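Local coordinates for tyrosine--tRNA ligase, mitochondrial (Coccidioides posadasii, PDB 5IJX), which probably charges mitochondrial tRNA(Tyr) with L-tyrosine at the expense of ATP, and is represented here by a C-terminally truncated form that holds the class I catalytic core, at residues A165-N168 with N169-W173; K175-L178 with K179-M182; Q221-D224 with F225-L228. One frame throughout, in Å; residues are numbered along the deposited sequence.

Contact 1 of 3, residues A165-N168 with N169-W173; sequences ALEN and NNTWW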
loop_
_atom_site.group_PDB
_atom_site.type_symbol
_atom_site.label_atom_id
_atom_site.label_comp_id
_atom_site.label_asym_id
_atom_site.label_seq_id
_atom_site.Cartn_x
_atom_site.Cartn_y
_atom_site.Cartn_z
ATOM N N ALA A 165 -11.133 14.577 -21.268
ATOM C CA ALA A 165 -10.769 13.206 -20.946
ATOM C C ALA A 165 -11.700 12.635 -19.892
ATOM O O ALA A 165 -12.122 13.341 -18.971
ATOM C CB ALA A 165 -9.320 13.121 -20.458
ATOM N N LEU A 166 -12.007 11.347 -20.041
ATOM C CA LEU A 166 -12.748 10.573 -19.051
ATOM C C LEU A 166 -11.880 9.390 -18.647
ATOM O O LEU A 166 -11.507 8.573 -19.495
ATOM C CB LEU A 166 -14.094 10.102 -19.611
ATOM C CG LEU A 166 -14.950 9.211 -18.705
ATOM C CD1 LEU A 166 -15.259 9.894 -17.383
ATOM C CD2 LEU A 166 -16.242 8.819 -19.408
ATOM N N GLU A 167 -11.550 9.309 -17.359
ATOM C CA GLU A 167 -10.645 8.298 -16.835
ATOM C C GLU A 167 -11.311 7.561 -15.683
ATOM O O GLU A 167 -12.242 8.064 -15.051
ATOM C CB GLU A 167 -9.321 8.916 -16.351
ATOM C CG GLU A 167 -8.210 8.925 -17.388
ATOM C CD GLU A 167 -7.684 7.532 -17.695
ATOM O OE1 GLU A 167 -8.297 6.543 -17.236
ATOM O OE2 GLU A 167 -6.651 7.426 -18.391
ATOM N N ASN A 168 -10.823 6.349 -15.425
ATOM C CA ASN A 168 -11.202 5.570 -14.253
ATOM C C ASN A 168 -9.916 5.168 -13.553
ATOM O O ASN A 168 -9.033 4.568 -14.176
ATOM C CB ASN A 168 -12.027 4.340 -14.643
ATOM C CG ASN A 168 -12.520 3.558 -13.440
ATOM O OD1 ASN A 168 -11.839 3.468 -12.418
ATOM N ND2 ASN A 168 -13.712 2.990 -13.557
ATOM N N ASN A 169 -9.800 5.500 -12.265
ATOM C CA ASN A 169 -8.502 5.393 -11.611
ATOM C C ASN A 169 -8.007 3.957 -11.540
ATOM O O ASN A 169 -6.790 3.738 -11.488
ATOM C CB ASN A 169 -8.544 6.015 -10.210
ATOM C CG ASN A 169 -9.557 5.361 -9.304
ATOM O OD1 ASN A 169 -10.114 4.310 -9.620
ATOM N ND2 ASN A 169 -9.800 5.984 -8.156
ATOM N N ASN A 170 -8.901 2.970 -11.566
ATOM C CA ASN A 170 -8.394 1.604 -11.588
ATOM C C ASN A 170 -7.726 1.257 -12.911
ATOM O O ASN A 170 -7.201 0.147 -13.046
ATOM C CB ASN A 170 -9.504 0.600 -11.261
ATOM C CG ASN A 170 -10.656 0.645 -12.234
ATOM O OD1 ASN A 170 -10.498 0.992 -13.404
ATOM N ND2 ASN A 170 -11.835 0.281 -11.749
ATOM N N THR A 171 -7.721 2.172 -13.882
ATOM C CA THR A 171 -6.823 2.028 -15.020
ATOM C C THR A 171 -5.386 1.839 -14.556
ATOM O O THR A 171 -4.605 1.149 -15.222
ATOM C CB THR A 171 -6.926 3.253 -15.936
ATOM O OG1 THR A 171 -8.232 3.306 -16.525
ATOM C CG2 THR A 171 -5.880 3.198 -17.043
ATOM N N TRP A 172 -5.013 2.447 -13.423
ATOM C CA TRP A 172 -3.673 2.278 -12.880
ATOM C C TRP A 172 -3.628 1.530 -11.554
ATOM O O TRP A 172 -2.570 0.994 -11.212
ATOM C CB TRP A 172 -2.978 3.641 -12.711
ATOM C CG TRP A 172 -3.750 4.692 -11.958
ATOM C CD1 TRP A 172 -3.782 4.880 -10.606
ATOM C CD2 TRP A 172 -4.569 5.725 -12.524
ATOM N NE1 TRP A 172 -4.579 5.958 -10.296
ATOM C CE2 TRP A 172 -5.075 6.492 -11.455
ATOM C CE3 TRP A 172 -4.930 6.069 -13.830
ATOM C CZ2 TRP A 172 -5.918 7.582 -11.651
ATOM C CZ3 TRP A 172 -5.769 7.150 -14.024
ATOM C CH2 TRP A 172 -6.255 7.894 -12.940
ATOM N N TRP A 173 -4.730 1.463 -10.807
ATOM C CA TRP A 173 -4.721 0.684 -9.575
ATOM C C TRP A 173 -4.813 -0.814 -9.832
ATOM O O TRP A 173 -4.466 -1.602 -8.946
ATOM C CB TRP A 173 -5.861 1.114 -8.651
ATOM C CG TRP A 173 -5.646 2.458 -8.034
ATOM C CD1 TRP A 173 -6.414 3.571 -8.202
ATOM C CD2 TRP A 173 -4.581 2.834 -7.153
ATOM N NE1 TRP A 173 -5.896 4.618 -7.477
ATOM C CE2 TRP A 173 -4.770 4.189 -6.824
ATOM C CE3 TRP A 173 -3.487 2.153 -6.609
ATOM C CZ2 TRP A 173 -3.909 4.878 -5.975
ATOM C CZ3 TRP A 173 -2.634 2.838 -5.768
ATOM C CH2 TRP A 173 -2.848 4.187 -5.459
#

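Contact 2 of 3, residues K175-L178 with K179-M182; sequences KQSL and KEVM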
loop_
_atom_site.group_PDB
_atom_site.type_symbol
_atom_site.label_atom_id
_atom_site.label_comp_id
_atom_site.label_asym_id
_atom_site.label_seq_id
_atom_site.Cartn_x
_atom_site.Cartn_y
_atom_site.Cartn_z
ATOM N N LYS A 175 -2.804 -2.363 -11.464
ATOM C CA LYS A 175 -1.426 -2.835 -11.547
ATOM C C LYS A 175 -0.436 -2.033 -10.714
ATOM O O LYS A 175 0.711 -2.471 -10.585
ATOM C CB LYS A 175 -0.954 -2.824 -13.010
ATOM C CG LYS A 175 -1.728 -3.762 -13.924
ATOM N N GLN A 176 -0.819 -0.891 -10.149
ATOM C CA GLN A 176 0.129 -0.064 -9.412
ATOM C C GLN A 176 0.736 -0.854 -8.262
ATOM O O GLN A 176 0.017 -1.361 -7.396
ATOM C CB GLN A 176 -0.562 1.194 -8.889
ATOM C CG GLN A 176 0.340 2.090 -8.049
ATOM C CD GLN A 176 1.572 2.549 -8.805
ATOM O OE1 GLN A 176 1.476 3.313 -9.764
ATOM N NE2 GLN A 176 2.739 2.079 -8.377
ATOM N N SER A 177 2.062 -0.956 -8.255
ATOM C CA SER A 177 2.748 -1.692 -7.204
ATOM C C SER A 177 2.635 -0.960 -5.875
ATOM O O SER A 177 2.712 0.270 -5.816
ATOM C CB SER A 177 4.220 -1.876 -7.559
ATOM O OG SER A 177 4.894 -0.628 -7.557
ATOM N N LEU A 178 2.448 -1.725 -4.797
ATOM C CA LEU A 178 2.577 -1.152 -3.462
ATOM C C LEU A 178 3.987 -0.625 -3.238
ATOM O O LEU A 178 4.180 0.416 -2.595
ATOM C CB LEU A 178 2.222 -2.199 -2.405
ATOM C CG LEU A 178 2.426 -1.808 -0.937
ATOM C CD1 LEU A 178 1.406 -2.520 -0.067
ATOM C CD2 LEU A 178 3.836 -2.140 -0.458
ATOM N N LYS A 179 4.985 -1.338 -3.765
ATOM C CA LYS A 179 6.376 -0.938 -3.590
ATOM C C LYS A 179 6.598 0.501 -4.039
ATOM O O LYS A 179 7.098 1.333 -3.274
ATOM C CB LYS A 179 7.282 -1.891 -4.369
ATOM C CG LYS A 179 8.747 -1.813 -3.987
ATOM C CD LYS A 179 9.595 -2.672 -4.912
ATOM C CE LYS A 179 11.067 -2.619 -4.538
ATOM N NZ LYS A 179 11.906 -3.446 -5.448
ATOM N N GLU A 180 6.227 0.815 -5.281
ATOM C CA GLU A 180 6.475 2.156 -5.796
ATOM C C GLU A 180 5.787 3.210 -4.941
ATOM O O GLU A 180 6.368 4.262 -4.657
ATOM C CB GLU A 180 6.013 2.260 -7.250
ATOM C CG GLU A 180 6.276 3.623 -7.878
ATOM C CD GLU A 180 5.885 3.677 -9.340
ATOM O OE1 GLU A 180 6.335 4.608 -10.041
ATOM O OE2 GLU A 180 5.132 2.788 -9.792
ATOM N N VAL A 181 4.548 2.948 -4.519
ATOM C CA VAL A 181 3.822 3.925 -3.711
ATOM C C VAL A 181 4.552 4.170 -2.397
ATOM O O VAL A 181 4.752 5.316 -1.981
ATOM C CB VAL A 181 2.373 3.461 -3.474
ATOM C CG1 VAL A 181 1.638 4.461 -2.602
ATOM C CG2 VAL A 181 1.648 3.288 -4.803
HETATM N N MSE A 182 4.961 3.098 -1.727
HETATM C CA MSE A 182 5.641 3.219 -0.441
HETATM C C MSE A 182 6.967 3.962 -0.573
HETATM O O MSE A 182 7.260 4.866 0.210
HETATM C CB MSE A 182 5.880 1.835 0.166
HETATM C CG MSE A 182 4.629 1.147 0.695
HETATM SE SE MSE A 182 3.749 2.167 2.112
HETATM C CE MSE A 182 2.466 3.165 1.026
#

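Contact 3 of 3, residues Q221-D224 with F225-L228; sequences QGWD and FWYL. With TYR (tyrosine), chain B.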
loop_
_atom_site.group_PDB
_atom_site.type_symbol
_atom_site.label_atom_id
_atom_site.label_comp_id
_atom_site.label_asym_id
_atom_site.label_seq_id
_atom_site.Cartn_x
_atom_site.Cartn_y
_atom_site.Cartn_z
ATOM N N GLN A 221 -6.026 8.623 -3.106
ATOM C CA GLN A 221 -6.494 9.793 -3.843
ATOM C C GLN A 221 -5.338 10.731 -4.177
ATOM O O GLN A 221 -5.258 11.260 -5.296
ATOM C CB GLN A 221 -7.572 10.515 -3.037
ATOM C CG GLN A 221 -8.021 11.823 -3.652
ATOM C CD GLN A 221 -9.355 12.291 -3.110
ATOM O OE1 GLN A 221 -10.066 11.540 -2.438
ATOM N NE2 GLN A 221 -9.705 13.538 -3.398
ATOM N N GLY A 222 -4.427 10.938 -3.227
ATOM C CA GLY A 222 -3.240 11.721 -3.516
ATOM C C GLY A 222 -2.411 11.124 -4.634
ATOM O O GLY A 222 -1.782 11.853 -5.403
ATOM N N TRP A 223 -2.402 9.796 -4.745
ATOM C CA TRP A 223 -1.645 9.139 -5.800
ATOM C C TRP A 223 -2.347 9.255 -7.142
ATOM O O TRP A 223 -1.680 9.306 -8.179
ATOM C CB TRP A 223 -1.413 7.667 -5.455
ATOM C CG TRP A 223 -0.418 7.008 -6.360
ATOM C CD1 TRP A 223 -0.684 6.264 -7.475
ATOM C CD2 TRP A 223 1.012 7.045 -6.236
ATOM N NE1 TRP A 223 0.492 5.831 -8.048
ATOM C CE2 TRP A 223 1.545 6.300 -7.308
ATOM C CE3 TRP A 223 1.889 7.637 -5.322
ATOM C CZ2 TRP A 223 2.916 6.130 -7.487
ATOM C CZ3 TRP A 223 3.248 7.467 -5.504
ATOM C CH2 TRP A 223 3.749 6.718 -6.577
ATOM N N ASP A 224 -3.681 9.282 -7.152
ATOM C CA ASP A 224 -4.389 9.685 -8.361
ATOM C C ASP A 224 -3.941 11.076 -8.787
ATOM O O ASP A 224 -3.609 11.310 -9.959
ATOM C CB ASP A 224 -5.902 9.659 -8.130
ATOM C CG ASP A 224 -6.446 8.261 -7.934
ATOM O OD1 ASP A 224 -5.713 7.285 -8.199
ATOM O OD2 ASP A 224 -7.621 8.144 -7.527
ATOM N N PHE A 225 -3.906 12.012 -7.833
ATOM C CA PHE A 225 -3.458 13.367 -8.138
ATOM C C PHE A 225 -2.039 13.377 -8.694
ATOM O O PHE A 225 -1.740 14.126 -9.625
ATOM C CB PHE A 225 -3.539 14.238 -6.884
ATOM C CG PHE A 225 -3.518 15.722 -7.158
ATOM C CD1 PHE A 225 -3.355 16.217 -8.445
ATOM C CD2 PHE A 225 -3.658 16.625 -6.116
ATOM C CE1 PHE A 225 -3.337 17.577 -8.683
ATOM C CE2 PHE A 225 -3.644 17.986 -6.350
ATOM C CZ PHE A 225 -3.483 18.462 -7.636
ATOM N N TRP A 226 -1.144 12.571 -8.124
ATOM C CA TRP A 226 0.234 12.527 -8.604
ATOM C C TRP A 226 0.303 11.938 -10.007
ATOM O O TRP A 226 0.991 12.475 -10.888
ATOM C CB TRP A 226 1.076 11.720 -7.614
ATOM C CG TRP A 226 2.437 11.314 -8.082
ATOM C CD1 TRP A 226 2.902 10.039 -8.230
ATOM C CD2 TRP A 226 3.520 12.179 -8.436
ATOM N NE1 TRP A 226 4.206 10.057 -8.660
ATOM C CE2 TRP A 226 4.609 11.359 -8.797
ATOM C CE3 TRP A 226 3.674 13.567 -8.490
ATOM C CZ2 TRP A 226 5.834 11.883 -9.205
ATOM C CZ3 TRP A 226 4.890 14.084 -8.896
ATOM C CH2 TRP A 226 5.955 13.243 -9.247
ATOM N N TYR A 227 -0.427 10.847 -10.233
ATOM C CA TYR A 227 -0.478 10.222 -11.548
ATOM C C TYR A 227 -0.908 11.224 -12.609
ATOM O O TYR A 227 -0.269 11.346 -13.661
ATOM C CB TYR A 227 -1.431 9.026 -11.505
ATOM C CG TYR A 227 -1.611 8.313 -12.826
ATOM C CD1 TYR A 227 -0.856 7.191 -13.141
ATOM C CD2 TYR A 227 -2.549 8.753 -13.753
ATOM C CE1 TYR A 227 -1.023 6.532 -14.348
ATOM C CE2 TYR A 227 -2.718 8.104 -14.962
ATOM C CZ TYR A 227 -1.957 6.992 -15.254
ATOM O OH TYR A 227 -2.132 6.347 -16.458
ATOM N N LEU A 228 -1.994 11.958 -12.350
ATOM C CA LEU A 228 -2.438 12.972 -13.300
ATOM C C LEU A 228 -1.497 14.170 -13.335
ATOM O O LEU A 228 -1.430 14.866 -14.353
ATOM C CB LEU A 228 -3.854 13.426 -12.953
ATOM C CG LEU A 228 -4.905 12.318 -13.014
ATOM C CD1 LEU A 228 -6.242 12.820 -12.494
ATOM C CD2 LEU A 228 -5.041 11.792 -14.437
HETATM N N TYR B . -13.389 11.638 -2.752
HETATM C CA TYR B . -14.362 11.824 -3.822
HETATM C C TYR B . -15.785 11.624 -3.300
HETATM O O TYR B . -16.754 12.158 -3.847
HETATM C CB TYR B . -14.082 10.850 -4.972
HETATM C CG TYR B . -12.672 10.920 -5.531
HETATM C CD1 TYR B . -11.998 12.131 -5.635
HETATM C CD2 TYR B . -12.017 9.771 -5.954
HETATM C CE1 TYR B . -10.710 12.191 -6.146
HETATM C CE2 TYR B . -10.732 9.822 -6.464
HETATM C CZ TYR B . -10.082 11.033 -6.559
HETATM O OH TYR B . -8.803 11.080 -7.068
HETATM O OXT TYR B . -16.002 10.918 -2.314
#

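Contact 1 of 3, residues A165-N168 with N169-W173
The backbone carbonyl of Asn168 takes two hydrogen bonds from Thr171. Thr171 N lies 2.7 Å from Asn168 O and approaches from above the carbonyl plane. The hydroxyl oxygen Thr171 OG1, 2.8 Å from the same Asn168 O, donates to it in that plane. The first of these bonds closes a type I beta turn, which carries the chain from strand 164-168 into the short helix 170-173. An Asx turn is built on the same residue. Asn168 OD1 caps the turn by accepting from Asn170 N at 3.1 Å, with an N-H...O angle of 157°. Asn168 CG is anti to the backbone N (chi1 -176°), which carries the amide forward over the start of the turn. Its plane is only 17° from that of the Asn170 amide beside it.

Glu167 works on the strand side. Its chain bends at chi2 and folds OE1 back to the next peptide, where it accepts from Asn168 N through its anti lone pair. The same carboxylate stands beside the Thr171 side chain.

Asn169 is the second residue of the turn. Its OD1 accepts from Ser107 N, and its ND2 donates to Thr108 OG1, so the turn is tied to the loop after strand 99-104. That strand is the parallel neighbour of 164-168, an outermost strand of the Rossmann-type sheet within this chain. The side chain of Asn169 lies about 4 Å from the bound tyrosine at the nearest atoms.

The indole of Trp172 packs beneath the turn. The carbonyl oxygens of Asn168 and Asn169 lie over one of its faces, both offset toward the rim. Asn169 O also accepts from Trp172 N and Trp173 N. Trp172 CD1 sits 3.7 Å above the plane of the Trp173 ring, while Asn169 CG meets that ring at its edge.

Contact 2 of 3, residues K175-L178 with K179-M182
Gln176 reaches Glu180 with its amide nitrogen, and the hydrogen bond is almost straight. Gln176 NE2 lies 2.9 Å from Glu180 OE2, with an N-H...O angle of 177°. The carboxylate oxygen is met from above its own plane, and the two flat groups are turned 59° apart. A bend at chi2 brings the amide back over the chain. There NE2 also donates to Ser177 O at 3.1 Å, on a lone pair of that carbonyl. Both acceptors lie in the amide plane, so the two bonds fix the rotation of the amide. Gln176 OE1 makes a weak hydrogen bond with Trp223 NE1. Nearer the backbone, Gln176 CG packs 3.7 Å from Val181 CG2.

Ser177 is the N-cap of helix 178-186. Its OG sits between the backbone N and the carbonyl carbon (chi1 67°) and accepts from Glu180 N at 3.0 Å. Ser177 O receives a weak bond from Val181 N.

Leu178 O accepts from Met182 N at 2.9 Å, the first full-strength i to i+4 bond at this helix start. On the same side, Leu178 CD2 packs 3.6 Å from CG of Met182, which is modelled as selenomethionine. This helix start belongs to the subunit interface. Leu178 packs on Trp173 of the second subunit, and Lys179 NZ hydrogen-bonds to Asn174 OD1 of that subunit.

Contact 3 of 3, residues Q221-D224 with F225-L228
The carbonyls of Gln221, Gly222, Trp223 and Asp224 accept in turn from the backbone N of Phe225, Trp226, Tyr227 and Leu228, as in a regular alpha helix. Two side chains of this turn serve the bound tyrosine. Asp224 OD2 accepts from the ligand OH at 3.2 Å and from Asn169 ND2. Asp224 OD1 takes the indole N-H of both Trp172 and Trp173. Four donors thus grip one buried carboxylate and fix its rotation.

Gln221 NE2 donates to Gln236 OE1 and Gln242 OE1. With NE2 so engaged, Gln221 OE1 faces the ligand amino group, and TYR N donates a weak hydrogen bond to Gln221 OE1 at 3.3 Å. Gln221 CD lies 3.3 Å from CE1 of the ligand ring.

On another side of the helix, Trp226 puts its edge to the face of Trp223, with the planes at 58°. Trp226 CD1 is 3.8 Å from Trp223 CZ3.

Helix 217-229 lies between several elements of the fold. Trp223 packs on Val181, Val184 and Leu185 of helix 178-186. Phe225 and Trp226 meet Ile253 of helix 243-259, and Leu228 rests on Val233 of strand 233-239.

In the fold
The three contacts follow one another along the chain and lie on the same side of its centre. Contact 1 ends strand 164-168, an outermost strand of the sheet within this chain, contact 2 starts helix 178-186, and contact 3 is one part of helix 217-229. The centres of contacts 1 and 3 are about 11 Å apart, and those of contacts 2 and 3 about 13 Å. Contacts 1 and 2, about 16 Å apart, touch only through their adjoining sequence. Helix 217-229 packs against both: Tyr227 stacks on Trp172, while Trp223 meets the Trp173 ring. Their touches link the tyrosine pocket with the subunit interface, where Trp173 also packs on Leu178 of the second subunit.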